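Local structure of alginate lyase (3NNB) at residues 66-71 with 91-96; 84-89 with 270-275. The protein probably cleaves the polysaccharide alginate by beta-elimination in the gut bacterium Bacteroides ovatus. All coordinates share one frame; numbering follows the deposited sequence.

Interaction 1: 66-71 with 91-96; sequences MGPYWW and PELDKL
M66 and L93 bring the two backbones closest, their CA atoms 5.5 Å apart, where the chain leading into the type I turn G67-W70 passes the 3-10 segment 91-95. M66 is a selenomethionine whose CG stands anti to the backbone N (chi1 -170°); the chain bends at its end, with chi3 at 89°. Its SE lies 4.1 Å from E92 CB. M66 CE reaches L93 CB at 4.1 Å, the side chains of M66 and L93 crossing at about a right angle. Nearer the backbone, L96 CD1 packs 3.7 Å from M66 N. A water joins the main chains here, accepting from M66 N at 3.1 Å and donating to L93 O at 2.8 Å. L93 also sends CD2 to P68 CB, 3.8 Å away. At the more open end, W71 CH2 meets P91 CD at 3.7 Å, while the indole NE1 is hydrogen-bonded to Q88 O. The E92 carboxylate is engaged by K95 NZ, which meets OE2 from above the carboxylate plane in a salt bridge, and OE1 is hydrogen-bonded to Y82 OH. The arrangement is a small apolar patch, packing the 3-10 segment that leads into helix 98-118 against the type I turn before strand 70-71 of this largely helical alginate lyase.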
HETATM    1  N   MSE A  66       7.628  -2.224 -15.337  1.00  6.70           N
HETATM    2  CA  MSE A  66       7.395  -3.500 -16.027  1.00  9.03           C
HETATM    3  C   MSE A  66       6.540  -4.425 -15.171  1.00  9.83           C
HETATM    4  O   MSE A  66       6.730  -4.496 -13.950  1.00 10.07           O
HETATM    5  CB  MSE A  66       8.738  -4.206 -16.262  1.00  9.58           C
HETATM    6  CG  MSE A  66       8.634  -5.427 -17.173  1.00 13.44           C
HETATM    7 SE   MSE A  66      10.346  -6.390 -17.190  0.75 10.13          SE
HETATM    8  CE  MSE A  66       9.969  -7.507 -15.737  1.00 23.73           C
ATOM      9  N   GLY A  67       5.624  -5.159 -15.790  1.00  8.90           N
ATOM     10  CA  GLY A  67       4.855  -6.173 -15.071  1.00  8.87           C
ATOM     11  C   GLY A  67       5.828  -7.127 -14.365  1.00  7.04           C
ATOM     12  O   GLY A  67       6.670  -7.765 -15.034  1.00  8.11           O
ATOM     13  N   PRO A  68       5.761  -7.233 -13.028  1.00  6.61           N
ATOM     14  CA  PRO A  68       6.855  -7.935 -12.340  1.00  6.86           C
ATOM     15  C   PRO A  68       6.983  -9.416 -12.654  1.00  8.22           C
ATOM     16  O   PRO A  68       8.076  -9.948 -12.549  1.00  8.25           O
ATOM     17  CB  PRO A  68       6.507  -7.772 -10.873  1.00  9.54           C
ATOM     18  CG  PRO A  68       5.835  -6.512 -10.845  1.00 15.70           C
ATOM     19  CD  PRO A  68       4.987  -6.433 -12.070  1.00  9.84           C
ATOM     20  N   TYR A  69       5.879 -10.075 -13.025  1.00  7.08           N
ATOM     21  CA  TYR A  69       5.901 -11.527 -13.256  1.00  8.10           C
ATOM     22  C   TYR A  69       6.145 -11.922 -14.709  1.00  7.60           C
ATOM     23  O   TYR A  69       5.904 -13.075 -15.096  1.00  8.13           O
ATOM     24  CB  TYR A  69       4.612 -12.147 -12.763  1.00  9.79           C
ATOM     25  CG  TYR A  69       4.320 -11.925 -11.286  1.00  7.51           C
ATOM     26  CD1 TYR A  69       5.315 -11.904 -10.312  1.00  8.08           C
ATOM     27  CD2 TYR A  69       3.002 -11.789 -10.868  1.00 11.19           C
ATOM     28  CE1 TYR A  69       4.988 -11.729  -8.940  1.00 10.22           C
ATOM     29  CE2 TYR A  69       2.685 -11.608  -9.495  1.00 10.22           C
ATOM     30  CZ  TYR A  69       3.677 -11.605  -8.560  1.00 11.56           C
ATOM     31  OH  TYR A  69       3.339 -11.428  -7.215  1.00 12.26           O
ATOM     32  N   TRP A  70       6.597 -10.963 -15.523  1.00  7.30           N
ATOM     33  CA  TRP A  70       6.756 -11.186 -16.965  1.00  6.77           C
ATOM     34  C   TRP A  70       8.240 -11.291 -17.293  1.00  7.19           C
ATOM     35  O   TRP A  70       9.042 -10.433 -16.891  1.00  7.70           O
ATOM     36  CB  TRP A  70       6.028 -10.051 -17.757  1.00  7.43           C
ATOM     37  CG  TRP A  70       4.541 -10.153 -17.578  1.00  6.68           C
ATOM     38  CD1 TRP A  70       3.799  -9.706 -16.498  1.00 10.87           C
ATOM     39  CD2 TRP A  70       3.633 -10.865 -18.410  1.00  6.94           C
ATOM     40  NE1 TRP A  70       2.480 -10.044 -16.667  1.00  8.77           N
ATOM     41  CE2 TRP A  70       2.343 -10.761 -17.821  1.00  8.96           C
ATOM     42  CE3 TRP A  70       3.767 -11.544 -19.625  1.00  7.36           C
ATOM     43  CZ2 TRP A  70       1.198 -11.326 -18.418  1.00 10.24           C
ATOM     44  CZ3 TRP A  70       2.631 -12.098 -20.214  1.00 11.91           C
ATOM     45  CH2 TRP A  70       1.371 -11.972 -19.614  1.00 11.52           C
ATOM     46  N   TRP A  71       8.569 -12.364 -18.033  1.00  8.65           N
ATOM     47  CA  TRP A  71       9.939 -12.780 -18.324  1.00  8.51           C
ATOM     48  C   TRP A  71      10.144 -13.060 -19.803  1.00  8.22           C
ATOM     49  O   TRP A  71       9.210 -13.441 -20.496  1.00  8.87           O
ATOM     50  CB  TRP A  71      10.275 -14.105 -17.606  1.00  9.14           C
ATOM     51  CG  TRP A  71      10.245 -14.045 -16.100  1.00  5.57           C
ATOM     52  CD1 TRP A  71       9.147 -13.913 -15.306  1.00  8.38           C
ATOM     53  CD2 TRP A  71      11.369 -14.132 -15.229  1.00  9.39           C
ATOM     54  NE1 TRP A  71       9.524 -13.905 -13.966  1.00  8.26           N
ATOM     55  CE2 TRP A  71      10.883 -14.032 -13.897  1.00  7.41           C
ATOM     56  CE3 TRP A  71      12.749 -14.256 -15.435  1.00  9.18           C
ATOM     57  CZ2 TRP A  71      11.729 -14.114 -12.794  1.00  8.84           C
ATOM     58  CZ3 TRP A  71      13.581 -14.330 -14.327  1.00  7.58           C
ATOM     59  CH2 TRP A  71      13.077 -14.230 -13.049  1.00  7.45           C
ATOM     60  N   PRO A  91      13.995  -9.716 -12.212  1.00  9.96           N
ATOM     61  CA  PRO A  91      14.832  -8.624 -11.704  1.00 11.46           C
ATOM     62  C   PRO A  91      15.035  -7.477 -12.691  1.00 10.99           C
ATOM     63  O   PRO A  91      15.484  -6.410 -12.268  1.00 10.46           O
ATOM     64  CB  PRO A  91      16.143  -9.326 -11.355  1.00 12.87           C
ATOM     65  CG  PRO A  91      16.125 -10.595 -12.081  1.00 13.54           C
ATOM     66  CD  PRO A  91      14.689 -11.008 -12.218  1.00  9.71           C
ATOM     67  N   GLU A  92      14.760  -7.684 -13.972  1.00  8.91           N
ATOM     68  CA  GLU A  92      14.796  -6.590 -14.964  1.00 10.93           C
ATOM     69  C   GLU A  92      13.934  -5.440 -14.573  1.00 10.81           C
ATOM     70  O   GLU A  92      14.151  -4.339 -15.008  1.00 10.97           O
ATOM     71  CB  GLU A  92      14.304  -7.067 -16.349  1.00 11.66           C
ATOM     72  CG  GLU A  92      15.258  -7.975 -17.037  1.00 16.14           C
ATOM     73  CD  GLU A  92      14.828  -8.258 -18.453  1.00 23.03           C
ATOM     74  OE1 GLU A  92      13.686  -8.686 -18.687  1.00 12.94           O
ATOM     75  OE2 GLU A  92      15.651  -8.079 -19.344  1.00 24.44           O
ATOM     76  N   LEU A  93      12.909  -5.694 -13.772  1.00  9.68           N
ATOM     77  CA  LEU A  93      12.037  -4.581 -13.365  1.00  8.57           C
ATOM     78  C   LEU A  93      12.772  -3.426 -12.682  1.00 10.26           C
ATOM     79  O   LEU A  93      12.323  -2.268 -12.725  1.00  9.46           O
ATOM     80  CB  LEU A  93      10.872  -5.096 -12.542  1.00  9.40           C
ATOM     81  CG  LEU A  93      11.144  -5.472 -11.086  1.00 10.91           C
ATOM     82  CD1 LEU A  93      11.131  -4.216 -10.170  1.00  8.38           C
ATOM     83  CD2 LEU A  93      10.062  -6.460 -10.658  1.00  8.67           C
ATOM     84  N   ASP A  94      13.939  -3.725 -12.118  1.00  9.30           N
ATOM     85  CA  ASP A  94      14.746  -2.748 -11.387  1.00 10.97           C
ATOM     86  C   ASP A  94      15.308  -1.661 -12.293  1.00 12.50           C
ATOM     87  O   ASP A  94      15.699  -0.606 -11.805  1.00 12.70           O
ATOM     88  CB  ASP A  94      15.891  -3.461 -10.667  1.00 11.75           C
ATOM     89  CG  ASP A  94      16.676  -2.523  -9.782  1.00 20.55           C
ATOM     90  OD1 ASP A  94      16.040  -1.904  -8.899  1.00 21.25           O
ATOM     91  OD2 ASP A  94      17.910  -2.393  -9.981  1.00 25.29           O
ATOM     92  N   LYS A  95      15.340  -1.907 -13.607  1.00 10.75           N
ATOM     93  CA  LYS A  95      15.870  -0.936 -14.570  1.00 11.06           C
ATOM     94  C   LYS A  95      14.950   0.271 -14.760  1.00 10.49           C
ATOM     95  O   LYS A  95      15.378   1.316 -15.267  1.00 13.05           O
ATOM     96  CB  LYS A  95      16.073  -1.588 -15.950  1.00 12.01           C
ATOM     97  CG  LYS A  95      17.110  -2.694 -16.007  1.00 24.13           C
ATOM     98  CD  LYS A  95      17.103  -3.339 -17.439  1.00 37.45           C
ATOM     99  CE  LYS A  95      17.764  -4.754 -17.502  1.00 45.72           C
ATOM    100  NZ  LYS A  95      17.237  -5.585 -18.673  1.00 39.43           N
ATOM    101  N   LEU A  96      13.686   0.105 -14.413  1.00  9.36           N
ATOM    102  CA  LEU A  96      12.672   1.143 -14.648  1.00  9.14           C
ATOM    103  C   LEU A  96      12.382   1.876 -13.326  1.00 10.24           C
ATOM    104  O   LEU A  96      13.277   1.997 -12.506  1.00  9.63           O
ATOM    105  CB  LEU A  96      11.460   0.517 -15.316  1.00  7.61           C
ATOM    106  CG  LEU A  96      11.753  -0.202 -16.629  1.00  9.96           C
ATOM    107  CD1 LEU A  96      10.460  -0.728 -17.273  1.00  9.67           C
ATOM    108  CD2 LEU A  96      12.505   0.760 -17.590  1.00 11.14           C
TER
HETATM  109  O   HOH W   1       9.651  -1.633 -13.077  1.00 10.80           O

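Interaction 2: 84-89 with 270-275; sequences RKDGQR and ARTTAL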
ATOM      1  N   ARG A  84       4.346 -14.996 -18.684  1.00  9.38           N
ATOM      2  CA  ARG A  84       4.093 -14.818 -17.266  1.00  8.68           C
ATOM      3  C   ARG A  84       4.508 -16.020 -16.431  1.00  9.87           C
ATOM      4  O   ARG A  84       4.271 -17.163 -16.794  1.00 10.20           O
ATOM      5  CB  ARG A  84       2.620 -14.513 -17.031  1.00 10.04           C
ATOM      6  CG  ARG A  84       2.288 -14.107 -15.615  1.00 14.11           C
ATOM      7  CD  ARG A  84       0.809 -13.826 -15.598  1.00 19.68           C
ATOM      8  NE  ARG A  84       0.203 -13.573 -14.313  1.00 30.17           N
ATOM      9  CZ  ARG A  84      -0.668 -14.363 -13.686  1.00 23.81           C
ATOM     10  NH1 ARG A  84      -0.976 -15.587 -14.112  1.00 23.16           N
ATOM     11  NH2 ARG A  84      -1.183 -13.939 -12.546  1.00 30.04           N
ATOM     12  N   LYS A  85       5.191 -15.738 -15.321  1.00  8.79           N
ATOM     13  CA  LYS A  85       5.556 -16.724 -14.305  1.00  8.67           C
ATOM     14  C   LYS A  85       4.998 -16.210 -12.963  1.00  9.69           C
ATOM     15  O   LYS A  85       5.686 -15.494 -12.208  1.00  8.04           O
ATOM     16  CB  LYS A  85       7.075 -16.862 -14.199  1.00  9.52           C
ATOM     17  CG  LYS A  85       7.776 -17.303 -15.502  1.00 13.79           C
ATOM     18  CD  LYS A  85       7.331 -18.676 -15.933  1.00 20.07           C
ATOM     19  CE  LYS A  85       8.163 -19.128 -17.167  1.00 39.36           C
ATOM     20  NZ  LYS A  85       7.845 -20.521 -17.594  1.00 40.07           N
ATOM     21  N   ASP A  86       3.740 -16.536 -12.692  1.00  6.40           N
ATOM     22  CA  ASP A  86       3.042 -15.967 -11.520  1.00  7.03           C
ATOM     23  C   ASP A  86       3.874 -16.183 -10.259  1.00  7.34           C
ATOM     24  O   ASP A  86       4.290 -17.321  -9.930  1.00  8.43           O
ATOM     25  CB  ASP A  86       1.635 -16.597 -11.386  1.00  8.38           C
ATOM     26  CG  ASP A  86       0.799 -15.982 -10.284  1.00 10.27           C
ATOM     27  OD1 ASP A  86       1.098 -14.850  -9.843  1.00  9.33           O
ATOM     28  OD2 ASP A  86      -0.172 -16.676  -9.837  1.00 10.88           O
ATOM     29  N   GLY A  87       4.118 -15.087  -9.541  1.00  7.96           N
ATOM     30  CA  GLY A  87       4.801 -15.118  -8.268  1.00  9.38           C
ATOM     31  C   GLY A  87       6.307 -15.017  -8.313  1.00  9.72           C
ATOM     32  O   GLY A  87       6.958 -14.938  -7.272  1.00 10.80           O
ATOM     33  N   GLN A  88       6.879 -15.025  -9.514  1.00  9.13           N
ATOM     34  CA  GLN A  88       8.331 -14.937  -9.696  1.00  7.53           C
ATOM     35  C   GLN A  88       8.684 -13.598 -10.325  1.00  8.12           C
ATOM     36  O   GLN A  88       8.309 -13.346 -11.479  1.00  8.75           O
ATOM     37  CB  GLN A  88       8.830 -16.107 -10.563  1.00  8.69           C
ATOM     38  CG  GLN A  88       8.494 -17.500  -9.990  1.00 11.95           C
ATOM     39  CD  GLN A  88       9.184 -18.625 -10.756  1.00 12.40           C
ATOM     40  OE1 GLN A  88      10.391 -18.752 -10.707  1.00 14.50           O
ATOM     41  NE2 GLN A  88       8.426 -19.407 -11.473  1.00 12.60           N
ATOM     42  N   ARG A  89       9.361 -12.745  -9.548  1.00  8.97           N
ATOM     43  CA  ARG A  89       9.640 -11.374  -9.935  0.70  8.74           C
ATOM     44  C   ARG A  89      10.906 -11.260 -10.808  1.00  8.40           C
ATOM     45  O   ARG A  89      12.031 -11.594 -10.376  1.00  9.57           O
ATOM     46  CB  ARG A  89       9.723 -10.433  -8.714  0.70  9.37           C
ATOM     47  CG  ARG A  89       8.398 -10.245  -7.992  0.70 18.03           C
ATOM     48  CD  ARG A  89       8.507  -9.290  -6.773  0.70 26.66           C
ATOM     49  NE  ARG A  89       8.619  -7.872  -7.142  0.70 25.43           N
ATOM     50  CZ  ARG A  89       7.612  -7.002  -7.277  0.70 22.41           C
ATOM     51  NH1 ARG A  89       6.349  -7.368  -7.087  0.70 27.92           N
ATOM     52  NH2 ARG A  89       7.877  -5.731  -7.623  0.70 25.28           N
ATOM     53  N   ALA A 270      -6.440 -18.906  -6.286  1.00  8.90           N
ATOM     54  CA  ALA A 270      -5.965 -19.550  -7.523  1.00 10.00           C
ATOM     55  C   ALA A 270      -4.507 -19.194  -7.817  1.00  9.51           C
ATOM     56  O   ALA A 270      -3.912 -19.770  -8.743  1.00 11.39           O
ATOM     57  CB  ALA A 270      -6.820 -19.136  -8.696  1.00 11.06           C
ATOM     58  N   ARG A 271      -3.940 -18.240  -7.090  1.00  8.03           N
ATOM     59  CA  ARG A 271      -2.572 -17.783  -7.378  1.00  7.88           C
ATOM     60  C   ARG A 271      -1.480 -18.703  -6.861  1.00  7.93           C
ATOM     61  O   ARG A 271      -1.704 -19.510  -5.950  1.00  7.89           O
ATOM     62  CB  ARG A 271      -2.361 -16.393  -6.787  1.00  9.37           C
ATOM     63  CG  ARG A 271      -3.417 -15.343  -7.257  1.00  9.66           C
ATOM     64  CD  ARG A 271      -3.433 -15.124  -8.762  1.00  9.18           C
ATOM     65  NE  ARG A 271      -2.184 -14.524  -9.187  1.00 11.70           N
ATOM     66  CZ  ARG A 271      -1.921 -13.224  -9.156  1.00 11.51           C
ATOM     67  NH1 ARG A 271      -2.826 -12.337  -8.703  1.00 12.17           N
ATOM     68  NH2 ARG A 271      -0.730 -12.787  -9.556  1.00 15.13           N
ATOM     69  N   THR A 272      -0.245 -18.549  -7.412  1.00  8.11           N
ATOM     70  CA  THR A 272       0.891 -19.319  -6.912  1.00  7.39           C
ATOM     71  C   THR A 272       1.310 -18.890  -5.517  1.00  8.93           C
ATOM     72  O   THR A 272       1.911 -19.672  -4.777  1.00  8.69           O
ATOM     73  CB  THR A 272       2.113 -19.285  -7.837  1.00  7.44           C
ATOM     74  OG1 THR A 272       2.563 -17.956  -7.941  1.00  7.57           O
ATOM     75  CG2 THR A 272       1.795 -19.824  -9.228  1.00  9.02           C
ATOM     76  N   THR A 273       0.964 -17.656  -5.139  1.00  8.96           N
ATOM     77  CA  THR A 273       1.093 -17.205  -3.757  1.00  8.18           C
ATOM     78  C   THR A 273      -0.284 -16.936  -3.138  1.00  6.78           C
ATOM     79  O   THR A 273      -0.611 -15.809  -2.761  1.00  8.21           O
ATOM     80  CB  THR A 273       2.051 -15.988  -3.636  1.00  8.34           C
ATOM     81  OG1 THR A 273       1.618 -14.906  -4.489  1.00  7.52           O
ATOM     82  CG2 THR A 273       3.494 -16.357  -4.011  1.00  9.90           C
ATOM     83  N   ALA A 274      -1.105 -17.984  -3.051  1.00  6.87           N
ATOM     84  CA  ALA A 274      -2.451 -17.835  -2.580  1.00  6.77           C
ATOM     85  C   ALA A 274      -2.567 -17.336  -1.137  1.00  8.19           C
ATOM     86  O   ALA A 274      -3.479 -16.592  -0.818  1.00  7.05           O
ATOM     87  CB  ALA A 274      -3.188 -19.166  -2.765  1.00  6.50           C
ATOM     88  N   LEU A 275      -1.645 -17.736  -0.244  1.00  7.61           N
ATOM     89  CA  LEU A 275      -1.710 -17.211   1.115  1.00  8.39           C
ATOM     90  C   LEU A 275      -1.331 -15.718   1.076  1.00  8.46           C
ATOM     91  O   LEU A 275      -1.977 -14.875   1.713  1.00  9.93           O
ATOM     92  CB  LEU A 275      -0.791 -17.973   2.033  1.00  7.88           C
ATOM     93  CG  LEU A 275      -0.760 -17.530   3.486  1.00  8.19           C
ATOM     94  CD1 LEU A 275      -2.133 -17.677   4.124  1.00 10.25           C
ATOM     95  CD2 LEU A 275       0.328 -18.321   4.332  1.00  9.84           C
TER
HETATM   96  O   HOH W   2       1.497 -15.465  -7.181  1.00  9.50           O
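D86 and R271 meet side-on: R271 NE gives a hydrogen bond to D86 OD2 at 3.0 Å, and R271 NH2 one to D86 OD1 at 2.8 Å. Both oxygens lie near the guanidinium plane, although the carboxylate is turned 27° from it. The R271 chain bends at chi2 and chi3 (-60° and -66°), which carries CD and then NE round to this acid. On the opposite face of the carboxylate plane, T272 N donates to OD2 at 3.1 Å, so two donors grip one oxygen. T272 OG1 adds a bond to D86 O, 2.7 Å long, arriving from above the carbonyl plane, and a water links D86 OD1, T272 OG1 and T273 OG1. An alanine in place of D86 would probably leave the R271 guanidinium without its bidentate acid and freer to turn, and T272 N without this acceptor. The tight part sits on a type II beta turn, K85-Q88, in which G87 takes a positive phi, which suits glycine; a CB there would also run into T272 OG1. Toward solvent the contact is looser. R84 NH2 lies over one face of the R271 guanidinium, 3.2 Å from R271 NH2, two donors that cannot bond each other; D86 probably eases this repulsion, though its bridge to R84 is long. A bound citrate, probably from the crystallisation liquor, accepts from R271 NH2.

How the interactions relate
The two contacts lie about 15 Å apart, centre to centre, on the same side of the chain's centre. Their segments alternate along the chain, in the order 66-71, 84-89, 91-96, 270-275. The small antiparallel sheet of strands 70-71 and 83-84 ties them together: Y69 O and K85 N, 2.8 Å apart, probably form a hydrogen bond, and Y69 CE1 packs 3.5 Å from G87 CA. Interaction 1 thus packs the end of the loop, just before helix 98-118, against the turn that precedes strand 70-71, while interaction 2 fastens the same loop to the residues just before helix 274-293. Citrate, probably from the crystallisation liquor, hydrogen-bonds to W70 and R271; such molecules often mark pockets, but no function follows from this.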